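Local coordinates for LPXTG-motif cell wall anchor domain protein (Mobiluncus mulieris, PDB 5U5O) that probably serves as a giant cell-wall-anchored adhesin, this piece being two Ig-like domains of it carrying intramolecular cross-links, at residues Thr28-Arg34 with Glu96-Thr102; Val33-Asn37 with Lys78-Glu84; Val72-Lys78 with Lys93-Thr97. One frame throughout, in Å; residues are numbered along the deposited sequence. Where two conformers were deposited one is given.

Contact 1: residues Thr28-Arg34 with Glu96-Thr102; sequences TIKDTVR and ETEMDLT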
# COMPACT_ATOMS: atom_id res chain seq x y z
N THR A 28 -2.25 -1.17 -14.47
CA THR A 28 -1.48 -1.81 -15.52
C THR A 28 -0.01 -1.58 -15.27
O THR A 28 0.46 -0.43 -15.24
CB THR A 28 -1.85 -1.26 -16.90
OG1 THR A 28 -3.22 -1.56 -17.17
CG2 THR A 28 -0.98 -1.91 -17.99
N ILE A 29 0.71 -2.68 -15.07
CA ILE A 29 2.16 -2.68 -14.99
C ILE A 29 2.69 -2.81 -16.43
O ILE A 29 2.39 -3.80 -17.12
CB ILE A 29 2.67 -3.80 -14.05
CG1 ILE A 29 2.40 -3.48 -12.58
CG2 ILE A 29 4.18 -3.97 -14.21
CD1 ILE A 29 0.94 -3.37 -12.16
N LYS A 30 3.40 -1.78 -16.89
CA LYS A 30 4.18 -1.87 -18.13
C LYS A 30 5.46 -2.67 -17.84
O LYS A 30 6.31 -2.27 -17.04
CB LYS A 30 4.55 -0.49 -18.63
CG LYS A 30 5.18 -0.51 -20.01
CD LYS A 30 5.74 0.86 -20.31
CE LYS A 30 6.24 0.98 -21.73
NZ LYS A 30 6.57 2.39 -22.05
N ASP A 31 5.57 -3.80 -18.53
CA ASP A 31 6.72 -4.71 -18.41
C ASP A 31 7.56 -4.54 -19.67
O ASP A 31 7.23 -5.07 -20.71
CB ASP A 31 6.14 -6.10 -18.25
CG ASP A 31 7.19 -7.20 -18.30
OD1 ASP A 31 8.44 -6.95 -18.20
OD2 ASP A 31 6.67 -8.33 -18.38
N THR A 32 8.56 -3.66 -19.56
CA THR A 32 9.47 -3.42 -20.68
C THR A 32 10.51 -4.53 -20.68
O THR A 32 11.27 -4.67 -19.72
CB THR A 32 10.12 -2.03 -20.60
OG1 THR A 32 9.09 -1.04 -20.65
CG2 THR A 32 11.03 -1.76 -21.76
N VAL A 33 10.49 -5.32 -21.73
CA VAL A 33 11.32 -6.53 -21.85
C VAL A 33 12.57 -6.26 -22.68
O VAL A 33 12.51 -5.70 -23.76
CB VAL A 33 10.49 -7.66 -22.46
CG1 VAL A 33 11.34 -8.94 -22.52
CG2 VAL A 33 9.19 -7.88 -21.65
N ARG A 34 13.71 -6.63 -22.11
CA ARG A 34 15.03 -6.42 -22.72
C ARG A 34 15.62 -7.80 -23.07
O ARG A 34 15.81 -8.62 -22.19
CB ARG A 34 15.92 -5.67 -21.73
CG ARG A 34 15.32 -4.41 -21.12
CD ARG A 34 15.56 -3.20 -22.00
NE ARG A 34 16.96 -2.73 -21.94
CZ ARG A 34 17.43 -1.65 -22.56
NH1 ARG A 34 16.61 -0.90 -23.28
NH2 ARG A 34 18.71 -1.29 -22.47
N GLU A 96 14.44 -4.40 -27.44
CA GLU A 96 13.39 -4.06 -26.48
C GLU A 96 12.00 -4.26 -27.05
O GLU A 96 11.74 -3.93 -28.20
CB GLU A 96 13.58 -2.63 -26.03
CG GLU A 96 12.66 -2.22 -24.89
CD GLU A 96 12.93 -0.81 -24.42
OE1 GLU A 96 13.82 -0.62 -23.56
OE2 GLU A 96 12.20 0.11 -24.83
N THR A 97 11.14 -4.85 -26.24
CA THR A 97 9.70 -4.89 -26.54
C THR A 97 8.98 -4.71 -25.21
O THR A 97 9.59 -4.36 -24.21
CB THR A 97 9.34 -6.21 -27.25
OG1 THR A 97 7.98 -6.14 -27.67
CG2 THR A 97 9.56 -7.43 -26.38
N GLU A 98 7.65 -4.83 -25.22
CA GLU A 98 6.90 -4.64 -23.97
C GLU A 98 5.66 -5.49 -23.91
O GLU A 98 5.13 -5.92 -24.94
CB GLU A 98 6.53 -3.18 -23.76
CG GLU A 98 5.62 -2.61 -24.81
CD GLU A 98 5.35 -1.14 -24.60
OE1 GLU A 98 6.23 -0.32 -24.94
OE2 GLU A 98 4.27 -0.80 -24.09
N MET A 99 5.19 -5.73 -22.68
CA MET A 99 3.91 -6.39 -22.45
C MET A 99 3.25 -5.72 -21.24
O MET A 99 3.92 -5.11 -20.42
CB MET A 99 4.03 -7.90 -22.23
CG MET A 99 5.33 -8.37 -21.56
SD MET A 99 5.26 -10.09 -20.96
CE MET A 99 4.77 -10.94 -22.47
N ASP A 100 1.92 -5.81 -21.18
CA ASP A 100 1.16 -5.27 -20.06
C ASP A 100 0.74 -6.37 -19.10
O ASP A 100 0.34 -7.45 -19.52
CB ASP A 100 -0.11 -4.59 -20.57
CG ASP A 100 0.15 -3.25 -21.24
OD1 ASP A 100 1.23 -2.64 -21.08
OD2 ASP A 100 -0.83 -2.74 -21.85
N LEU A 101 0.84 -6.07 -17.80
CA LEU A 101 0.37 -6.96 -16.74
C LEU A 101 -0.65 -6.18 -15.90
O LEU A 101 -0.29 -5.24 -15.19
CB LEU A 101 1.55 -7.42 -15.88
CG LEU A 101 2.55 -8.35 -16.57
CD1 LEU A 101 3.83 -8.46 -15.76
CD2 LEU A 101 1.94 -9.72 -16.79
N THR A 102 -1.92 -6.57 -16.01
CA THR A 102 -3.01 -5.82 -15.40
C THR A 102 -3.52 -6.56 -14.18
O THR A 102 -3.89 -7.73 -14.25
CB THR A 102 -4.09 -5.54 -16.44
OG1 THR A 102 -3.53 -4.71 -17.46
CG2 THR A 102 -5.27 -4.82 -15.83
O HOH W 1 8.74 -0.08 -23.51
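E96 pairs with R34 without backbone hydrogen bonds, and a salt bridge joins R34 NH1 to E96 OE1 at 2.8 Å. R34 also has a second acid, E84, beyond this strand pair. T97 then faces V33 in a hydrogen-bonded pair, with V33 N to T97 O at 2.8 Å and T97 N to V33 O at 3.0 Å. E98 comes next, on the same face as T32 and K30; one water donates to E98 OE1 (2.9 Å) and lies 3.0 Å from T32 OG1, while K30 NZ makes a long salt bridge to E98 OE1 at 4.0 Å. The whole run is a regular antiparallel ladder, the central pair of a four-stranded sheet in the Ig-like T-Q ester bond domain, with strand 4-10 on the far side of 28-34. M99 pairs with D31 (D31 N to M99 O 2.8 Å, M99 N to D31 O 2.9 Å), turning its side chain to the buried face, where M99 CG meets V33 CG2 at 3.9 Å and strands 43-52, 64-71 and 118-127 pack against the sheet. D100 returns to the face of K30 and E98, its CA making a CA-H...O contact with I29 O at 3.5 Å. L101 goes inward beside I29, with I29 CB 4.2 Å from L101 CB; I29 N donates to L101 O and L101 N to I29 O, both 2.8 Å. At T102 the hydroxyls take over: T102 OG1 and T28 OG1 share a hydrogen bond of 3.2 Å.

Contact 2: residues Val33-Asn37 with Lys78-Glu84; sequences VRLYN and KPATEVE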
# COMPACT_ATOMS: atom_id res chain seq x y z
N VAL A 33 10.49 -5.32 -21.73
CA VAL A 33 11.32 -6.53 -21.85
C VAL A 33 12.57 -6.26 -22.68
O VAL A 33 12.51 -5.70 -23.76
CB VAL A 33 10.49 -7.66 -22.46
CG1 VAL A 33 11.34 -8.94 -22.52
CG2 VAL A 33 9.19 -7.88 -21.65
N ARG A 34 13.71 -6.63 -22.11
CA ARG A 34 15.03 -6.42 -22.72
C ARG A 34 15.62 -7.80 -23.07
O ARG A 34 15.81 -8.62 -22.19
CB ARG A 34 15.92 -5.67 -21.73
CG ARG A 34 15.32 -4.41 -21.12
CD ARG A 34 15.56 -3.20 -22.00
NE ARG A 34 16.96 -2.73 -21.94
CZ ARG A 34 17.43 -1.65 -22.56
NH1 ARG A 34 16.61 -0.90 -23.28
NH2 ARG A 34 18.71 -1.29 -22.47
N LEU A 35 15.80 -8.01 -24.37
CA LEU A 35 16.32 -9.27 -24.87
C LEU A 35 17.79 -9.10 -25.22
O LEU A 35 18.16 -8.22 -25.97
CB LEU A 35 15.58 -9.73 -26.09
CG LEU A 35 14.06 -9.87 -25.92
CD1 LEU A 35 13.39 -10.29 -27.22
CD2 LEU A 35 13.66 -10.83 -24.81
N TYR A 36 18.64 -9.98 -24.66
CA TYR A 36 20.12 -9.85 -24.73
C TYR A 36 20.72 -10.91 -25.64
O TYR A 36 20.45 -12.08 -25.44
CB TYR A 36 20.74 -9.98 -23.34
CG TYR A 36 20.12 -9.07 -22.32
CD1 TYR A 36 20.04 -7.70 -22.55
CD2 TYR A 36 19.64 -9.57 -21.14
CE1 TYR A 36 19.49 -6.85 -21.62
CE2 TYR A 36 19.04 -8.72 -20.19
CZ TYR A 36 19.01 -7.37 -20.45
OH TYR A 36 18.41 -6.51 -19.52
N ASN A 37 21.39 -10.45 -26.69
CA ASN A 37 22.18 -11.37 -27.56
C ASN A 37 21.29 -12.44 -28.18
O ASN A 37 21.70 -13.60 -28.35
CB ASN A 37 23.39 -11.96 -26.82
CG ASN A 37 24.43 -10.93 -26.56
OD1 ASN A 37 24.52 -9.92 -27.26
ND2 ASN A 37 25.32 -11.21 -25.61
N LYS A 78 18.13 -1.25 -28.76
CA LYS A 78 18.29 -0.09 -27.89
C LYS A 78 19.65 -0.12 -27.21
O LYS A 78 20.23 -1.19 -27.03
CB LYS A 78 17.20 -0.06 -26.82
CG LYS A 78 15.78 0.02 -27.36
CD LYS A 78 15.53 1.34 -28.07
CE LYS A 78 14.16 1.39 -28.73
NZ LYS A 78 14.01 0.56 -29.98
N PRO A 79 20.20 1.04 -26.85
CA PRO A 79 21.48 1.04 -26.15
C PRO A 79 21.43 0.32 -24.81
O PRO A 79 20.49 0.47 -24.03
CB PRO A 79 21.76 2.53 -25.91
CG PRO A 79 20.91 3.23 -26.90
CD PRO A 79 19.67 2.41 -27.01
N ALA A 80 22.47 -0.48 -24.56
CA ALA A 80 22.57 -1.20 -23.32
C ALA A 80 22.82 -0.25 -22.16
O ALA A 80 23.51 0.75 -22.30
CB ALA A 80 23.70 -2.21 -23.39
N THR A 81 22.25 -0.59 -21.01
CA THR A 81 22.56 0.12 -19.78
C THR A 81 23.90 -0.36 -19.24
O THR A 81 24.40 -1.41 -19.63
CB THR A 81 21.52 -0.14 -18.69
OG1 THR A 81 21.60 -1.50 -18.26
CG2 THR A 81 20.12 0.21 -19.16
N GLU A 82 24.44 0.41 -18.30
CA GLU A 82 25.72 0.05 -17.68
C GLU A 82 25.58 -1.25 -16.92
O GLU A 82 26.50 -2.08 -16.96
CB GLU A 82 26.25 1.18 -16.79
CG GLU A 82 26.50 2.50 -17.51
CD GLU A 82 27.36 2.37 -18.75
OE1 GLU A 82 28.49 1.85 -18.63
OE2 GLU A 82 26.89 2.77 -19.85
N VAL A 83 24.46 -1.47 -16.25
CA VAL A 83 24.19 -2.73 -15.55
C VAL A 83 24.19 -3.93 -16.52
O VAL A 83 24.79 -4.96 -16.26
CB VAL A 83 22.89 -2.64 -14.73
CG1 VAL A 83 22.34 -4.01 -14.33
CG2 VAL A 83 23.11 -1.77 -13.49
N GLU A 84 23.52 -3.77 -17.65
CA GLU A 84 23.51 -4.79 -18.68
C GLU A 84 24.91 -5.09 -19.20
O GLU A 84 25.28 -6.27 -19.38
CB GLU A 84 22.58 -4.39 -19.82
CG GLU A 84 21.11 -4.47 -19.41
CD GLU A 84 20.14 -3.74 -20.33
OE1 GLU A 84 20.59 -2.93 -21.15
OE2 GLU A 84 18.89 -3.99 -20.20
O HOH W 2 17.82 1.71 -23.92
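R34 contributes the largest covered surface here, 88 Å², and nearly all the polar chemistry runs through its guanidinium. Its CA-to-CB bond points toward 78-84, and three m rotamers in a row fold the chain so that two nitrogens meet the carboxylate of E84 side by side: R34 NE to E84 OE2 at 2.9 Å and R34 NH2 to E84 OE1 at 2.8 Å, both almost straight. This is a bidentate salt bridge, with E84 near the guanidinium plane. R34 NH2 also donates to P79 O at 2.9 Å, and a water accepting from R34 NH1 and donating to P79 O (2.9 Å each) closes a second path to the same carbonyl. E84, with 70 Å² covered, lies in the first turn of helix 82-88, three residues after the N-cap T81. It forms a capping box with T81: E84 N donates to T81 OG1 at 3.0 Å, and T81 N donates to E84 OE1 at 2.9 Å. One carboxylate thus caps the helix start and ties it to strand 26-36 of the Ig-like T-Q ester bond domain, on the helical connection between strand 77-78 and strand 94-104. Y36, two residues beyond R34 and on the same side of its strand, gives E84 another donor, Y36 OH to E84 OE2 at 2.7 Å, with the acid at the ring edge. Further along the same helix, Y88 meets the Y36 ring with the planes inclined by about 35°.

Contact 3: residues Val72-Lys78 with Lys93-Thr97; sequences VTASMAK and KVYET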
# COMPACT_ATOMS: atom_id res chain seq x y z
N VAL A 72 12.50 -11.01 -33.64
CA VAL A 72 13.48 -10.00 -33.34
C VAL A 72 13.97 -9.32 -34.61
O VAL A 72 14.25 -10.01 -35.61
CB VAL A 72 14.65 -10.63 -32.57
CG1 VAL A 72 15.79 -9.63 -32.36
CG2 VAL A 72 14.13 -11.13 -31.23
N THR A 73 14.05 -8.00 -34.58
CA THR A 73 14.51 -7.22 -35.73
C THR A 73 15.36 -6.02 -35.28
O THR A 73 15.27 -5.59 -34.13
CB THR A 73 13.30 -6.78 -36.59
OG1 THR A 73 13.78 -6.25 -37.83
CG2 THR A 73 12.46 -5.74 -35.85
N ALA A 74 16.20 -5.54 -36.18
CA ALA A 74 17.13 -4.44 -35.89
C ALA A 74 16.47 -3.19 -35.33
O ALA A 74 17.03 -2.53 -34.47
CB ALA A 74 17.95 -4.09 -37.12
N SER A 75 15.25 -2.88 -35.78
CA SER A 75 14.56 -1.68 -35.29
C SER A 75 14.24 -1.74 -33.80
O SER A 75 13.97 -0.71 -33.20
CB SER A 75 13.27 -1.44 -36.07
OG SER A 75 12.36 -2.46 -35.76
N MET A 76 14.26 -2.93 -33.20
CA MET A 76 14.06 -3.09 -31.76
C MET A 76 15.29 -2.78 -30.90
O MET A 76 15.18 -2.74 -29.69
CB MET A 76 13.55 -4.47 -31.41
CG MET A 76 12.21 -4.82 -32.01
SD MET A 76 11.97 -6.60 -31.90
CE MET A 76 10.34 -6.74 -32.60
N ALA A 77 16.43 -2.59 -31.55
CA ALA A 77 17.68 -2.43 -30.83
C ALA A 77 17.67 -1.14 -30.00
O ALA A 77 17.22 -0.10 -30.47
CB ALA A 77 18.85 -2.42 -31.79
N LYS A 78 18.13 -1.25 -28.76
CA LYS A 78 18.29 -0.09 -27.89
C LYS A 78 19.65 -0.12 -27.21
O LYS A 78 20.23 -1.19 -27.03
CB LYS A 78 17.20 -0.06 -26.82
CG LYS A 78 15.78 0.02 -27.36
CD LYS A 78 15.53 1.34 -28.07
CE LYS A 78 14.16 1.39 -28.73
NZ LYS A 78 14.01 0.56 -29.98
N LYS A 93 24.11 -7.00 -27.25
CA LYS A 93 23.11 -6.47 -28.16
C LYS A 93 21.77 -6.60 -27.45
O LYS A 93 21.34 -7.68 -27.07
CB LYS A 93 23.11 -7.20 -29.49
CG LYS A 93 24.40 -6.94 -30.28
CD LYS A 93 24.46 -7.72 -31.58
CE LYS A 93 25.84 -7.64 -32.23
NZ LYS A 93 26.15 -6.29 -32.76
N VAL A 94 21.08 -5.46 -27.30
CA VAL A 94 19.81 -5.36 -26.54
C VAL A 94 18.67 -5.00 -27.48
O VAL A 94 18.81 -4.07 -28.25
CB VAL A 94 19.89 -4.35 -25.40
CG1 VAL A 94 18.63 -4.40 -24.55
CG2 VAL A 94 21.12 -4.59 -24.54
N TYR A 95 17.64 -5.82 -27.45
CA TYR A 95 16.43 -5.59 -28.22
C TYR A 95 15.26 -5.45 -27.25
O TYR A 95 15.06 -6.29 -26.39
CB TYR A 95 16.18 -6.72 -29.18
CG TYR A 95 17.31 -6.92 -30.15
CD1 TYR A 95 18.44 -7.67 -29.81
CD2 TYR A 95 17.27 -6.35 -31.42
CE1 TYR A 95 19.48 -7.84 -30.70
CE2 TYR A 95 18.33 -6.54 -32.32
CZ TYR A 95 19.43 -7.28 -31.95
OH TYR A 95 20.46 -7.45 -32.84
N GLU A 96 14.44 -4.40 -27.44
CA GLU A 96 13.39 -4.06 -26.48
C GLU A 96 12.00 -4.26 -27.05
O GLU A 96 11.74 -3.93 -28.20
CB GLU A 96 13.58 -2.63 -26.03
CG GLU A 96 12.66 -2.22 -24.89
CD GLU A 96 12.93 -0.81 -24.42
OE1 GLU A 96 13.82 -0.62 -23.56
OE2 GLU A 96 12.20 0.11 -24.83
N THR A 97 11.14 -4.85 -26.24
CA THR A 97 9.70 -4.89 -26.54
C THR A 97 8.98 -4.71 -25.21
O THR A 97 9.59 -4.36 -24.21
CB THR A 97 9.34 -6.21 -27.25
OG1 THR A 97 7.98 -6.14 -27.67
CG2 THR A 97 9.56 -7.43 -26.38
O HOH W 3 12.26 -1.29 -29.33
O HOH W 4 22.22 -2.89 -27.95
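The two backbones meet over a very short antiparallel stretch. A77 and Y95 form a non-hydrogen-bonded pair with CA atoms 4.3 Å apart, and a bond flanks it on each side: E96 N to M76 O and K78 N to V94 O, both 2.9 Å. CA-H...O contacts fill the pair itself, from Y95 CA to M76 O at 3.4 Å and from A77 CA to V94 O at 3.3 Å. Just upstream the chain makes a 3-10 turn at 74-76, held by M76 N to T73 O and A77 N to A74 O, each 3.0 Å, and this turn delivers residues 77-78 to the sheet. Beyond the direct bonds, a water accepts from V94 N (2.9 Å) and donates to K78 O (2.8 Å).

In the Ig-like T-Q ester bond domain, the two-residue, weakly bonded strand 77-78 is one edge of the four-stranded sheet, 4-10 being the other. It is reached after strand 64-71 of the other sheet, so residues 72-78 carry the chain across from one sheet to the other.

Among the side chains Y95 loses the most surface, 93 Å². V72 CG1 sits over its ring face in a CH-pi contact, 3.9 Å from the centroid; A77 CB is 4.2 Å from Y95 CE2, and M76 CB is 4.1 Å from Y95 CB. The phenol hydroxyl goes elsewhere, to E40. K78 CG packs on E96 CB at 3.7 Å, while the E96 carboxylate pairs with R34. K78 NZ bends back to a weak bond with A77 O (3.3 Å) and donates at 2.6 Å to a water, which donates to E96 O at 2.9 Å and M76 O at 3.3 Å.

How the contacts relate
All three contacts belong to one sheet of the T-Q ester bond domain; contacts 2 and 3 cluster at one end of it, and contact 1 runs on along it. Contact 1 is the long central pairing; contact 3 extends it sideways with the edge strand, sharing E96 and T97; contact 2 starts from V33 and R34 of contact 1 and takes K78 from contact 3. The centres of contacts 2 and 3 are about 9 Å apart, and each is about 15 Å from that of contact 1. R34 joins the set: its guanidinium spans the acids of contacts 1 and 2, and R34 NE lies 3.5 Å from V94 CG1. Contacts 2 and 3 also meet through backbone, L35 N lying 2.7 Å from Y95 O.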